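Local structure of sorting nexin-3 (Saccharomyces cerevisiae, 1OCS) at residues 34-39 with 69-74; 41-46 with 122-127; 99-104 with 141-146; 105-110 with 135-140. The protein binds phosphatidylinositol 3-phosphate through its PX domain and helps retrieve late Golgi membrane proteins from the prevacuolar compartment. All blocks are in the same frame, centred on the assembly; numbering follows the deposited sequence.

Contact 1 (34-39 with 69-74); sequences NFLEIE and PSFHKR
Arg74 NH1 comes to the edge of the Phe35 ring, near its plane and 3.7 Å from Phe35 CZ, while NH2 of the same guanidinium makes a salt bridge with Glu31. The ring and guanidinium planes are turned 72° against each other, and the charge faces an edge, so this is packing and not a cation-pi stack. The arginine gets there by running fully extended from CG to NE, with CG anti to the backbone N (chi1 -178°). Next to Phe35, Leu36 leaves the chain on the opposite side, and its CD1 touches Phe71 CZ at 3.8 Å, the two side chains crossing at about a right angle. Phe71 is buried, also packing on Ile155 and Thr66. At the margin, Asn34 ND2 comes within 4.1 Å of Pro69 CD. Phe35 N and O bond to Asn67 and Thr66, tying the residue just before strand 36-46 to the end of strand 57-66 and the loop after it. The contact thus joins two chemistries on successive residues, an aromatic-arginine pair and an apolar one; across the two segments it is van der Waals in kind, and the arginine's charge is met by Glu31.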
loop_
_atom_site.group_PDB
_atom_site.type_symbol
_atom_site.label_atom_id
_atom_site.label_comp_id
_atom_site.label_asym_id
_atom_site.label_seq_id
_atom_site.Cartn_x
_atom_site.Cartn_y
_atom_site.Cartn_z
ATOM N N ASN A 34 -1.567 18.731 10.327
ATOM C CA ASN A 34 -1.486 17.705 9.296
ATOM C C ASN A 34 -2.001 16.394 9.874
ATOM O O ASN A 34 -1.906 16.156 11.081
ATOM C CB ASN A 34 -0.037 17.493 8.853
ATOM C CG ASN A 34 0.489 18.622 7.992
ATOM O OD1 ASN A 34 1.698 18.805 7.872
ATOM N ND2 ASN A 34 -0.413 19.372 7.373
ATOM N N PHE A 35 -2.547 15.551 9.009
ATOM C CA PHE A 35 -3.038 14.252 9.433
ATOM C C PHE A 35 -3.111 13.341 8.222
ATOM O O PHE A 35 -3.235 13.803 7.085
ATOM C CB PHE A 35 -4.432 14.367 10.074
ATOM C CG PHE A 35 -5.558 14.519 9.077
ATOM C CD1 PHE A 35 -6.151 13.399 8.497
ATOM C CD2 PHE A 35 -6.010 15.782 8.704
ATOM C CE1 PHE A 35 -7.184 13.537 7.557
ATOM C CE2 PHE A 35 -7.036 15.930 7.769
ATOM C CZ PHE A 35 -7.623 14.806 7.194
ATOM N N LEU A 36 -3.009 12.047 8.480
ATOM C CA LEU A 36 -3.123 11.043 7.438
ATOM C C LEU A 36 -3.695 9.800 8.093
ATOM O O LEU A 36 -3.138 9.278 9.062
ATOM C CB LEU A 36 -1.766 10.728 6.788
ATOM C CG LEU A 36 -1.873 9.729 5.618
ATOM C CD1 LEU A 36 -0.783 9.995 4.577
ATOM C CD2 LEU A 36 -1.782 8.300 6.154
ATOM N N GLU A 37 -4.833 9.357 7.578
ATOM C CA GLU A 37 -5.497 8.162 8.068
ATOM C C GLU A 37 -5.386 7.163 6.926
ATOM O O GLU A 37 -5.567 7.522 5.764
ATOM C CB GLU A 37 -6.980 8.444 8.339
ATOM C CG GLU A 37 -7.233 9.591 9.304
ATOM C CD GLU A 37 -8.623 10.178 9.152
ATOM O OE1 GLU A 37 -8.919 11.184 9.826
ATOM O OE2 GLU A 37 -9.420 9.633 8.356
ATOM N N ILE A 38 -5.076 5.914 7.237
ATOM C CA ILE A 38 -4.987 4.928 6.178
ATOM C C ILE A 38 -5.260 3.537 6.700
ATOM O O ILE A 38 -4.912 3.192 7.837
ATOM C CB ILE A 38 -3.608 4.960 5.479
ATOM C CG1 ILE A 38 -3.669 4.140 4.187
ATOM C CG2 ILE A 38 -2.525 4.426 6.411
ATOM C CD1 ILE A 38 -2.562 4.482 3.195
ATOM N N GLU A 39 -5.905 2.744 5.856
ATOM C CA GLU A 39 -6.242 1.382 6.204
ATOM C C GLU A 39 -6.232 0.505 4.960
ATOM O O GLU A 39 -6.555 0.959 3.861
ATOM C CB GLU A 39 -7.630 1.345 6.856
ATOM C CG GLU A 39 -8.134 -0.055 7.175
ATOM C CD GLU A 39 -9.488 -0.051 7.872
ATOM O OE1 GLU A 39 -10.012 -1.151 8.164
ATOM O OE2 GLU A 39 -10.022 1.052 8.129
ATOM N N PRO A 69 0.140 18.576 2.366
ATOM C CA PRO A 69 0.397 19.348 1.147
ATOM C C PRO A 69 0.986 18.573 -0.030
ATOM O O PRO A 69 0.901 19.027 -1.170
ATOM C CB PRO A 69 1.320 20.469 1.633
ATOM C CG PRO A 69 2.037 19.846 2.781
ATOM C CD PRO A 69 0.926 19.104 3.493
ATOM N N SER A 70 1.580 17.410 0.230
ATOM C CA SER A 70 2.161 16.622 -0.857
ATOM C C SER A 70 1.095 15.851 -1.630
ATOM O O SER A 70 1.349 15.379 -2.738
ATOM C CB SER A 70 3.215 15.642 -0.321
ATOM O OG SER A 70 2.665 14.791 0.667
ATOM N N PHE A 71 -0.093 15.721 -1.044
ATOM C CA PHE A 71 -1.183 15.005 -1.699
ATOM C C PHE A 71 -2.049 15.965 -2.511
ATOM O O PHE A 71 -2.050 17.167 -2.258
ATOM C CB PHE A 71 -2.029 14.255 -0.667
ATOM C CG PHE A 71 -1.345 13.040 -0.098
ATOM C CD1 PHE A 71 -0.274 13.172 0.780
ATOM C CD2 PHE A 71 -1.761 11.760 -0.458
ATOM C CE1 PHE A 71 0.373 12.048 1.292
ATOM C CE2 PHE A 71 -1.121 10.631 0.050
ATOM C CZ PHE A 71 -0.053 10.775 0.926
ATOM N N HIS A 72 -2.791 15.423 -3.476
ATOM C CA HIS A 72 -3.618 16.239 -4.363
ATOM C C HIS A 72 -5.119 16.219 -4.079
ATOM O O HIS A 72 -5.871 17.001 -4.658
ATOM C CB HIS A 72 -3.363 15.813 -5.811
ATOM C CG HIS A 72 -1.910 15.743 -6.165
ATOM N ND1 HIS A 72 -1.169 16.856 -6.495
ATOM C CD2 HIS A 72 -1.047 14.699 -6.176
ATOM C CE1 HIS A 72 0.089 16.503 -6.695
ATOM N NE2 HIS A 72 0.189 15.200 -6.505
ATOM N N LYS A 73 -5.558 15.318 -3.209
ATOM C CA LYS A 73 -6.966 15.239 -2.851
ATOM C C LYS A 73 -7.098 14.689 -1.435
ATOM O O LYS A 73 -6.170 14.071 -0.917
ATOM C CB LYS A 73 -7.742 14.391 -3.872
ATOM C CG LYS A 73 -7.210 12.994 -4.134
ATOM C CD LYS A 73 -7.666 12.526 -5.518
ATOM C CE LYS A 73 -7.482 11.036 -5.716
ATOM N NZ LYS A 73 -8.502 10.256 -4.959
ATOM N N ARG A 74 -8.244 14.936 -0.807
ATOM C CA ARG A 74 -8.475 14.514 0.567
ATOM C C ARG A 74 -8.662 13.020 0.731
ATOM O O ARG A 74 -8.057 12.407 1.608
ATOM C CB ARG A 74 -9.697 15.247 1.131
ATOM C CG ARG A 74 -10.037 14.951 2.598
ATOM C CD ARG A 74 -11.234 15.808 3.024
ATOM N NE ARG A 74 -11.618 15.668 4.426
ATOM C CZ ARG A 74 -10.998 16.244 5.454
ATOM N NH1 ARG A 74 -9.934 17.013 5.262
ATOM N NH2 ARG A 74 -11.466 16.066 6.681
#

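Contact 2 (41-46 with 122-127); sequences HNPKTH and EVIEER
Residues 41-46 of strand 36-46 pass residues 122-127 of helix 121-139 with Pro43 and Ile124 as the closest backbone points, their CA atoms 7.2 Å apart. This is one place where the three-stranded antiparallel sheet of the PX domain packs against its long helix. The strand is irregular here: Asn42 has positive phi and psi, and between the backbone pairs His41 with Glu61 and Lys44 with Asp59 it carries one residue more than its neighbour, as in a beta bulge. Beyond this point Pro43 and Thr45 point toward the helix and Lys44 away from it. Ile124, buried, meets both Pro43 and Thr45. Its two branches divide the work: CG2, anti to the backbone N, presses on Pro43, while CG1 (chi1 -65°) carries CD1 along to Thr45. The Pro43 ring is met through CB, 3.5 Å from Ile124 CG2, which is tight for two carbons, with Pro43 CG following at 4.0 Å. Thr45 also packs on Thr58, Met56 and Phe119. Three residues on from Ile124, Arg127, which binds the phosphoinositide, turns elsewhere: NH2 bonds to the carbonyl of Gly111 and its guanidinium makes a cation-pi interaction with Tyr82. At the far end of the isoleucine the hydroxyl of Thr45 meets a methyl group, with OG1 3.2 Å from Ile124 CD1.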
loop_
_atom_site.group_PDB
_atom_site.type_symbol
_atom_site.label_atom_id
_atom_site.label_comp_id
_atom_site.label_asym_id
_atom_site.label_seq_id
_atom_site.Cartn_x
_atom_site.Cartn_y
_atom_site.Cartn_z
ATOM N N HIS A 41 -7.838 -2.991 3.672
ATOM C CA HIS A 41 -8.883 -3.939 4.017
ATOM C C HIS A 41 -9.621 -4.375 2.756
ATOM O O HIS A 41 -9.117 -4.215 1.645
ATOM C CB HIS A 41 -9.862 -3.269 4.988
ATOM C CG HIS A 41 -10.736 -2.242 4.340
ATOM N ND1 HIS A 41 -10.237 -1.264 3.506
ATOM C CD2 HIS A 41 -12.077 -2.064 4.368
ATOM C CE1 HIS A 41 -11.235 -0.531 3.044
ATOM N NE2 HIS A 41 -12.362 -0.996 3.552
ATOM N N ASN A 42 -10.813 -4.933 2.934
ATOM C CA ASN A 42 -11.636 -5.366 1.808
ATOM C C ASN A 42 -10.885 -6.226 0.785
ATOM O O ASN A 42 -10.889 -5.931 -0.412
ATOM C CB ASN A 42 -12.220 -4.138 1.104
ATOM C CG ASN A 42 -13.295 -4.492 0.091
ATOM O OD1 ASN A 42 -13.545 -3.736 -0.849
ATOM N ND2 ASN A 42 -13.950 -5.633 0.287
ATOM N N PRO A 43 -10.224 -7.299 1.239
ATOM C CA PRO A 43 -9.507 -8.136 0.273
ATOM C C PRO A 43 -10.505 -8.820 -0.656
ATOM O O PRO A 43 -11.610 -9.178 -0.235
ATOM C CB PRO A 43 -8.763 -9.127 1.164
ATOM C CG PRO A 43 -9.687 -9.271 2.341
ATOM C CD PRO A 43 -10.096 -7.840 2.604
ATOM N N LYS A 44 -10.126 -8.989 -1.917
ATOM C CA LYS A 44 -11.000 -9.635 -2.886
ATOM C C LYS A 44 -10.239 -10.533 -3.854
ATOM O O LYS A 44 -9.258 -10.114 -4.468
ATOM C CB LYS A 44 -11.776 -8.585 -3.692
ATOM C CG LYS A 44 -12.930 -7.935 -2.936
ATOM C CD LYS A 44 -13.433 -6.670 -3.638
ATOM C CE LYS A 44 -13.948 -6.944 -5.046
ATOM N NZ LYS A 44 -14.295 -5.674 -5.757
ATOM N N THR A 45 -10.691 -11.775 -3.980
ATOM C CA THR A 45 -10.075 -12.697 -4.916
ATOM C C THR A 45 -10.989 -12.714 -6.126
ATOM O O THR A 45 -12.167 -13.069 -6.031
ATOM C CB THR A 45 -9.945 -14.101 -4.328
ATOM O OG1 THR A 45 -8.959 -14.072 -3.292
ATOM C CG2 THR A 45 -9.513 -15.103 -5.403
ATOM N N HIS A 46 -10.441 -12.307 -7.262
ATOM C CA HIS A 46 -11.192 -12.231 -8.500
ATOM C C HIS A 46 -11.239 -13.556 -9.245
ATOM O O HIS A 46 -10.253 -13.995 -9.836
ATOM C CB HIS A 46 -10.591 -11.124 -9.359
ATOM C CG HIS A 46 -10.540 -9.805 -8.654
ATOM N ND1 HIS A 46 -11.583 -8.905 -8.687
ATOM C CD2 HIS A 46 -9.612 -9.275 -7.822
ATOM C CE1 HIS A 46 -11.299 -7.878 -7.905
ATOM N NE2 HIS A 46 -10.109 -8.079 -7.368
ATOM N N GLU A 122 -6.838 -18.003 5.217
ATOM C CA GLU A 122 -5.751 -17.889 6.177
ATOM C C GLU A 122 -4.728 -16.874 5.689
ATOM O O GLU A 122 -4.465 -15.870 6.351
ATOM C CB GLU A 122 -5.055 -19.244 6.344
ATOM C CG GLU A 122 -5.992 -20.446 6.342
ATOM C CD GLU A 122 -5.254 -21.754 6.086
ATOM O OE1 GLU A 122 -4.643 -21.896 5.003
ATOM O OE2 GLU A 122 -5.282 -22.638 6.968
ATOM N N VAL A 123 -4.153 -17.153 4.523
ATOM C CA VAL A 123 -3.138 -16.292 3.936
ATOM C C VAL A 123 -3.630 -14.885 3.620
ATOM O O VAL A 123 -2.966 -13.905 3.953
ATOM C CB VAL A 123 -2.558 -16.923 2.644
ATOM C CG1 VAL A 123 -1.638 -15.936 1.942
ATOM C CG2 VAL A 123 -1.791 -18.190 2.985
ATOM N N ILE A 124 -4.789 -14.781 2.980
ATOM C CA ILE A 124 -5.328 -13.476 2.614
ATOM C C ILE A 124 -5.603 -12.596 3.832
ATOM O O ILE A 124 -5.272 -11.411 3.828
ATOM C CB ILE A 124 -6.608 -13.622 1.756
ATOM C CG1 ILE A 124 -6.252 -14.288 0.418
ATOM C CG2 ILE A 124 -7.226 -12.253 1.494
ATOM C CD1 ILE A 124 -7.435 -14.520 -0.509
ATOM N N GLU A 125 -6.189 -13.170 4.876
ATOM C CA GLU A 125 -6.473 -12.400 6.083
ATOM C C GLU A 125 -5.174 -11.986 6.768
ATOM O O GLU A 125 -5.067 -10.878 7.297
ATOM C CB GLU A 125 -7.339 -13.209 7.055
ATOM C CG GLU A 125 -7.556 -12.518 8.395
ATOM C CD GLU A 125 -8.238 -11.166 8.267
ATOM O OE1 GLU A 125 -8.247 -10.412 9.265
ATOM O OE2 GLU A 125 -8.768 -10.857 7.176
ATOM N N GLU A 126 -4.186 -12.877 6.758
ATOM C CA GLU A 126 -2.899 -12.576 7.367
ATOM C C GLU A 126 -2.215 -11.457 6.594
ATOM O O GLU A 126 -1.582 -10.585 7.184
ATOM C CB GLU A 126 -2.013 -13.827 7.398
ATOM C CG GLU A 126 -2.547 -14.916 8.330
ATOM C CD GLU A 126 -1.616 -16.112 8.455
ATOM O OE1 GLU A 126 -1.395 -16.815 7.443
ATOM O OE2 GLU A 126 -1.104 -16.347 9.574
ATOM N N ARG A 127 -2.347 -11.474 5.271
ATOM C CA ARG A 127 -1.751 -10.424 4.459
ATOM C C ARG A 127 -2.483 -9.109 4.683
ATOM O O ARG A 127 -1.857 -8.056 4.786
ATOM C CB ARG A 127 -1.790 -10.789 2.973
ATOM C CG ARG A 127 -0.690 -11.750 2.585
ATOM C CD ARG A 127 -0.558 -11.932 1.083
ATOM N NE ARG A 127 0.750 -12.506 0.782
ATOM C CZ ARG A 127 1.164 -12.861 -0.427
ATOM N NH1 ARG A 127 0.370 -12.709 -1.480
ATOM N NH2 ARG A 127 2.387 -13.358 -0.573
#

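Contact 3 (99-104 with 141-146); sequences LNHPKV and HPLLQS
The chain at 99-104, a loop that folds back through a type I turn from His101 to Val104, faces the first turn of helix 142-147, with the CA atoms of Val104 and Leu143 8.8 Å apart. The loop starts as a Schellman motif at Asn100, whose positive phi ends the preceding helix, and the turn is closed by Val104 N on His101 O at 3.1 Å. Leu143 CD1 sits over one face of the His101 imidazole, 4.1 Å from the ring centroid and 19° off the normal, a CH-pi contact; the opposite face of that ring lies beneath Leu99 O, so the imidazole is sandwiched between a methyl and a carbonyl oxygen. The same CD1 also touches Val104 CG2 at 4.0 Å, making one methyl the meeting point of both loop side chains. Val104 reaches the helix start with its other branch too, CG1 approaching His141 NE2 at 4.2 Å. His141 is the N-cap: CG stands opposite the backbone N (chi1 -167°) and the ring reaches forward to Leu143, whose N, close to the ring plane, donates to ND1 at 3.0 Å, although the bond is bent to 138°. Accepting at ND1 is consistent with a neutral ring protonated on NE2. Ser146 OG donates to Leu143 O from above the carbonyl plane. The contact is surface packing away from the lipid site: Ile96 of helix 93-98 lies against His101, Val104 and Leu144, and Gln145 links helix 142-147 back to Ala139 of helix 121-139.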
loop_
_atom_site.group_PDB
_atom_site.type_symbol
_atom_site.label_atom_id
_atom_site.label_comp_id
_atom_site.label_asym_id
_atom_site.label_seq_id
_atom_site.Cartn_x
_atom_site.Cartn_y
_atom_site.Cartn_z
ATOM N N LEU A 99 16.511 10.978 -1.572
ATOM C CA LEU A 99 16.126 12.110 -0.734
ATOM C C LEU A 99 17.208 12.380 0.302
ATOM O O LEU A 99 17.067 13.261 1.148
ATOM C CB LEU A 99 14.807 11.821 -0.011
ATOM C CG LEU A 99 13.552 11.616 -0.860
ATOM C CD1 LEU A 99 12.373 11.324 0.056
ATOM C CD2 LEU A 99 13.283 12.853 -1.704
ATOM N N ASN A 100 18.286 11.608 0.229
ATOM C CA ASN A 100 19.403 11.743 1.155
ATOM C C ASN A 100 19.026 11.477 2.610
ATOM O O ASN A 100 19.241 12.315 3.487
ATOM C CB ASN A 100 20.042 13.130 1.024
ATOM C CG ASN A 100 20.887 13.263 -0.230
ATOM O OD1 ASN A 100 21.806 12.472 -0.457
ATOM N ND2 ASN A 100 20.584 14.265 -1.050
ATOM N N HIS A 101 18.456 10.300 2.849
ATOM C CA HIS A 101 18.072 9.869 4.188
ATOM C C HIS A 101 18.628 8.456 4.353
ATOM O O HIS A 101 17.883 7.504 4.583
ATOM C CB HIS A 101 16.548 9.855 4.344
ATOM C CG HIS A 101 15.931 11.217 4.407
ATOM N ND1 HIS A 101 16.311 12.165 5.334
ATOM C CD2 HIS A 101 14.938 11.782 3.679
ATOM C CE1 HIS A 101 15.579 13.253 5.174
ATOM N NE2 HIS A 101 14.738 13.047 4.177
ATOM N N PRO A 102 19.959 8.310 4.246
ATOM C CA PRO A 102 20.672 7.035 4.364
ATOM C C PRO A 102 20.460 6.259 5.664
ATOM O O PRO A 102 20.984 5.155 5.818
ATOM C CB PRO A 102 22.129 7.443 4.167
ATOM C CG PRO A 102 22.165 8.806 4.782
ATOM C CD PRO A 102 20.917 9.432 4.209
ATOM N N LYS A 103 19.699 6.826 6.595
ATOM C CA LYS A 103 19.449 6.146 7.861
ATOM C C LYS A 103 17.998 5.694 8.039
ATOM O O LYS A 103 17.719 4.829 8.869
ATOM C CB LYS A 103 19.870 7.039 9.033
ATOM C CG LYS A 103 21.346 7.436 8.996
ATOM C CD LYS A 103 21.801 8.074 10.302
ATOM C CE LYS A 103 21.745 7.074 11.451
ATOM N NZ LYS A 103 22.266 7.644 12.723
ATOM N N VAL A 104 17.079 6.271 7.268
ATOM C CA VAL A 104 15.672 5.888 7.367
ATOM C C VAL A 104 15.519 4.443 6.901
ATOM O O VAL A 104 15.999 4.073 5.830
ATOM C CB VAL A 104 14.775 6.779 6.492
ATOM C CG1 VAL A 104 13.331 6.313 6.591
ATOM C CG2 VAL A 104 14.895 8.225 6.930
ATOM N N HIS A 141 5.121 7.820 8.722
ATOM C CA HIS A 141 6.426 8.424 8.964
ATOM C C HIS A 141 6.469 9.868 8.472
ATOM O O HIS A 141 6.247 10.138 7.289
ATOM C CB HIS A 141 7.521 7.603 8.280
ATOM C CG HIS A 141 8.905 7.967 8.720
ATOM N ND1 HIS A 141 9.453 9.211 8.498
ATOM C CD2 HIS A 141 9.842 7.257 9.392
ATOM C CE1 HIS A 141 10.668 9.252 9.014
ATOM N NE2 HIS A 141 10.929 8.080 9.562
ATOM N N PRO A 142 6.778 10.818 9.376
ATOM C CA PRO A 142 6.848 12.247 9.057
ATOM C C PRO A 142 7.680 12.613 7.835
ATOM O O PRO A 142 7.263 13.445 7.031
ATOM C CB PRO A 142 7.407 12.866 10.341
ATOM C CG PRO A 142 6.905 11.960 11.400
ATOM C CD PRO A 142 7.138 10.591 10.788
ATOM N N LEU A 143 8.853 12.003 7.693
ATOM C CA LEU A 143 9.713 12.309 6.558
ATOM C C LEU A 143 9.130 11.814 5.236
ATOM O O LEU A 143 9.272 12.475 4.206
ATOM C CB LEU A 143 11.118 11.722 6.769
ATOM C CG LEU A 143 11.874 12.224 8.012
ATOM C CD1 LEU A 143 13.309 11.702 7.986
ATOM C CD2 LEU A 143 11.868 13.749 8.054
ATOM N N LEU A 144 8.476 10.657 5.251
ATOM C CA LEU A 144 7.884 10.142 4.021
ATOM C C LEU A 144 6.670 10.998 3.659
ATOM O O LEU A 144 6.418 11.271 2.485
ATOM C CB LEU A 144 7.481 8.667 4.183
ATOM C CG LEU A 144 8.610 7.717 4.629
ATOM C CD1 LEU A 144 8.148 6.278 4.518
ATOM C CD2 LEU A 144 9.851 7.936 3.772
ATOM N N GLN A 145 5.933 11.439 4.672
ATOM C CA GLN A 145 4.757 12.278 4.451
ATOM C C GLN A 145 5.128 13.608 3.807
ATOM O O GLN A 145 4.391 14.137 2.979
ATOM C CB GLN A 145 4.040 12.571 5.774
ATOM C CG GLN A 145 3.395 11.379 6.433
ATOM C CD GLN A 145 2.605 11.779 7.663
ATOM O OE1 GLN A 145 2.815 12.854 8.218
ATOM N NE2 GLN A 145 1.702 10.912 8.100
ATOM N N SER A 146 6.277 14.153 4.183
ATOM C CA SER A 146 6.685 15.439 3.638
ATOM C C SER A 146 7.457 15.376 2.328
ATOM O O SER A 146 7.278 16.239 1.471
ATOM C CB SER A 146 7.511 16.210 4.675
ATOM O OG SER A 146 8.745 15.564 4.926
#

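Contact 4 (105-110 with 135-140); sequences MVPHLP and MQSVAG
Val106 and Val138 meet methyl to methyl, CG1 of the first 4.3 Å from CG2 of the second, while the Pro107 ring, pointing toward the helix, meets Val138 with CD and Ser137 with CG. The loop 105-110 belongs to the proline-rich segment of the PX domain, here with the PxxP spacing of Pro107 and Pro110, and from Pro107 on its backbone angles are those of an extended polyproline II-like chain. It runs past the C-terminal part of helix 121-139, closest at Val106 and Val138, whose CA atoms are 7.2 Å apart. Of the two proline atoms, CD rests 4.4 Å from Val138 CG2, and CG approaches Ser137 OG at 4.1 Å. Val138 CG2 is therefore shared by the valine and the proline. Ser137 has its hydroxyl anti to the backbone N (chi1 176°), which swings OG out toward the loop, where its neighbour across the contact is Pro107 CG. All these approaches are loose, van der Waals in kind, and little surface is buried by them. The firmer hold comes from outside: the carbonyl of Pro107 accepts hydrogen bonds from Trp134 NE1 and Arg89 NE, and Leu109 is wedged among Tyr82, Phe85, Leu131 and Trp134. The loop then leads on to Lys112 of the phosphoinositide site, whose side chain is about 9 Å from that of Pro107. Within the helix, Ala139 N bonds to Met135 O at 2.8 Å, closing the turn that carries Ser137 and Val138.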
loop_
_atom_site.group_PDB
_atom_site.type_symbol
_atom_site.label_atom_id
_atom_site.label_comp_id
_atom_site.label_asym_id
_atom_site.label_seq_id
_atom_site.Cartn_x
_atom_site.Cartn_y
_atom_site.Cartn_z
ATOM N N MET A 105 14.848 3.625 7.700
ATOM C CA MET A 105 14.675 2.229 7.339
ATOM C C MET A 105 13.225 1.811 7.150
ATOM O O MET A 105 12.356 2.137 7.953
ATOM C CB MET A 105 15.351 1.348 8.383
ATOM C CG MET A 105 16.846 1.613 8.491
ATOM S SD MET A 105 17.725 0.216 9.170
ATOM C CE MET A 105 17.371 0.428 10.915
ATOM N N VAL A 106 12.973 1.086 6.067
ATOM C CA VAL A 106 11.631 0.622 5.759
ATOM C C VAL A 106 11.480 -0.820 6.209
ATOM O O VAL A 106 12.280 -1.683 5.836
ATOM C CB VAL A 106 11.349 0.703 4.246
ATOM C CG1 VAL A 106 9.929 0.208 3.951
ATOM C CG2 VAL A 106 11.539 2.128 3.762
ATOM N N PRO A 107 10.449 -1.102 7.016
ATOM C CA PRO A 107 10.179 -2.449 7.529
ATOM C C PRO A 107 9.950 -3.466 6.420
ATOM O O PRO A 107 9.544 -3.109 5.312
ATOM C CB PRO A 107 8.906 -2.263 8.359
ATOM C CG PRO A 107 8.957 -0.836 8.766
ATOM C CD PRO A 107 9.459 -0.141 7.528
ATOM N N HIS A 108 10.204 -4.733 6.734
ATOM C CA HIS A 108 9.976 -5.826 5.794
ATOM C C HIS A 108 8.481 -5.859 5.498
ATOM O O HIS A 108 7.672 -5.538 6.370
ATOM C CB HIS A 108 10.338 -7.175 6.431
ATOM C CG HIS A 108 11.807 -7.452 6.508
ATOM N ND1 HIS A 108 12.326 -8.481 7.265
ATOM C CD2 HIS A 108 12.862 -6.871 5.892
ATOM C CE1 HIS A 108 13.637 -8.521 7.111
ATOM N NE2 HIS A 108 13.988 -7.556 6.283
ATOM N N LEU A 109 8.111 -6.250 4.279
ATOM C CA LEU A 109 6.701 -6.376 3.930
ATOM C C LEU A 109 6.281 -7.687 4.579
ATOM O O LEU A 109 6.971 -8.687 4.441
ATOM C CB LEU A 109 6.509 -6.517 2.420
ATOM C CG LEU A 109 5.760 -5.467 1.600
ATOM C CD1 LEU A 109 5.355 -6.131 0.285
ATOM C CD2 LEU A 109 4.524 -4.943 2.326
ATOM N N PRO A 110 5.155 -7.700 5.301
ATOM C CA PRO A 110 4.716 -8.944 5.941
ATOM C C PRO A 110 4.119 -9.898 4.913
ATOM O O PRO A 110 3.844 -9.504 3.784
ATOM C CB PRO A 110 3.657 -8.473 6.943
ATOM C CG PRO A 110 3.988 -7.012 7.160
ATOM C CD PRO A 110 4.358 -6.559 5.780
ATOM N N MET A 135 1.351 -0.501 6.127
ATOM C CA MET A 135 0.979 0.748 5.475
ATOM C C MET A 135 0.847 1.909 6.458
ATOM O O MET A 135 1.278 3.022 6.161
ATOM C CB MET A 135 -0.330 0.559 4.703
ATOM C CG MET A 135 -0.505 1.492 3.522
ATOM S SD MET A 135 0.870 1.402 2.337
ATOM C CE MET A 135 1.084 3.124 1.982
ATOM N N GLN A 136 0.259 1.657 7.627
ATOM C CA GLN A 136 0.098 2.716 8.622
ATOM C C GLN A 136 1.462 3.137 9.157
ATOM O O GLN A 136 1.685 4.307 9.475
ATOM C CB GLN A 136 -0.799 2.245 9.773
ATOM C CG GLN A 136 -2.195 1.823 9.315
ATOM C CD GLN A 136 -3.131 1.504 10.463
ATOM O OE1 GLN A 136 -2.694 1.193 11.572
ATOM N NE2 GLN A 136 -4.430 1.564 10.197
ATOM N N SER A 137 2.377 2.177 9.237
ATOM C CA SER A 137 3.727 2.439 9.714
ATOM C C SER A 137 4.501 3.279 8.696
ATOM O O SER A 137 5.160 4.263 9.044
ATOM C CB SER A 137 4.446 1.111 9.958
ATOM O OG SER A 137 5.789 1.321 10.334
ATOM N N VAL A 138 4.413 2.895 7.429
ATOM C CA VAL A 138 5.107 3.616 6.374
ATOM C C VAL A 138 4.487 4.983 6.081
ATOM O O VAL A 138 5.190 5.992 6.070
ATOM C CB VAL A 138 5.148 2.779 5.077
ATOM C CG1 VAL A 138 5.636 3.634 3.907
ATOM C CG2 VAL A 138 6.074 1.570 5.282
ATOM N N ALA A 139 3.177 5.015 5.849
ATOM C CA ALA A 139 2.485 6.266 5.550
ATOM C C ALA A 139 2.481 7.205 6.750
ATOM O O ALA A 139 2.243 8.404 6.606
ATOM C CB ALA A 139 1.041 5.982 5.109
ATOM N N GLY A 140 2.745 6.656 7.932
ATOM C CA GLY A 140 2.750 7.464 9.138
ATOM C C GLY A 140 4.062 8.159 9.452
ATOM O O GLY A 140 4.117 9.008 10.345
#

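How the contacts relate
Strand 36-46 serves contacts 1 and 2, whose centres lie 24 Å apart on opposite sides of the chain's centre; helix 121-139 serves contacts 2 and 4, 18 Å apart. Along the chain, contact 1 closes before contacts 3 and 4 open, contact 4 falls between the two segments of contact 3, and contact 2 alternates with all three others. Contacts 1, 3 and 4 touch one another, whereas contact 2 packs on none of them: contact 1 meets contact 3 through Ser70 OG and Gln145 O, and contact 4 through Ile38 O and Gln136 NE2, while Gln145 NE2 joins contact 3 to Ala139 of contact 4. Sheet, long helix and proline-rich loop are thus layered together, with lipid-binding Arg127 on the helix segment of contact 2.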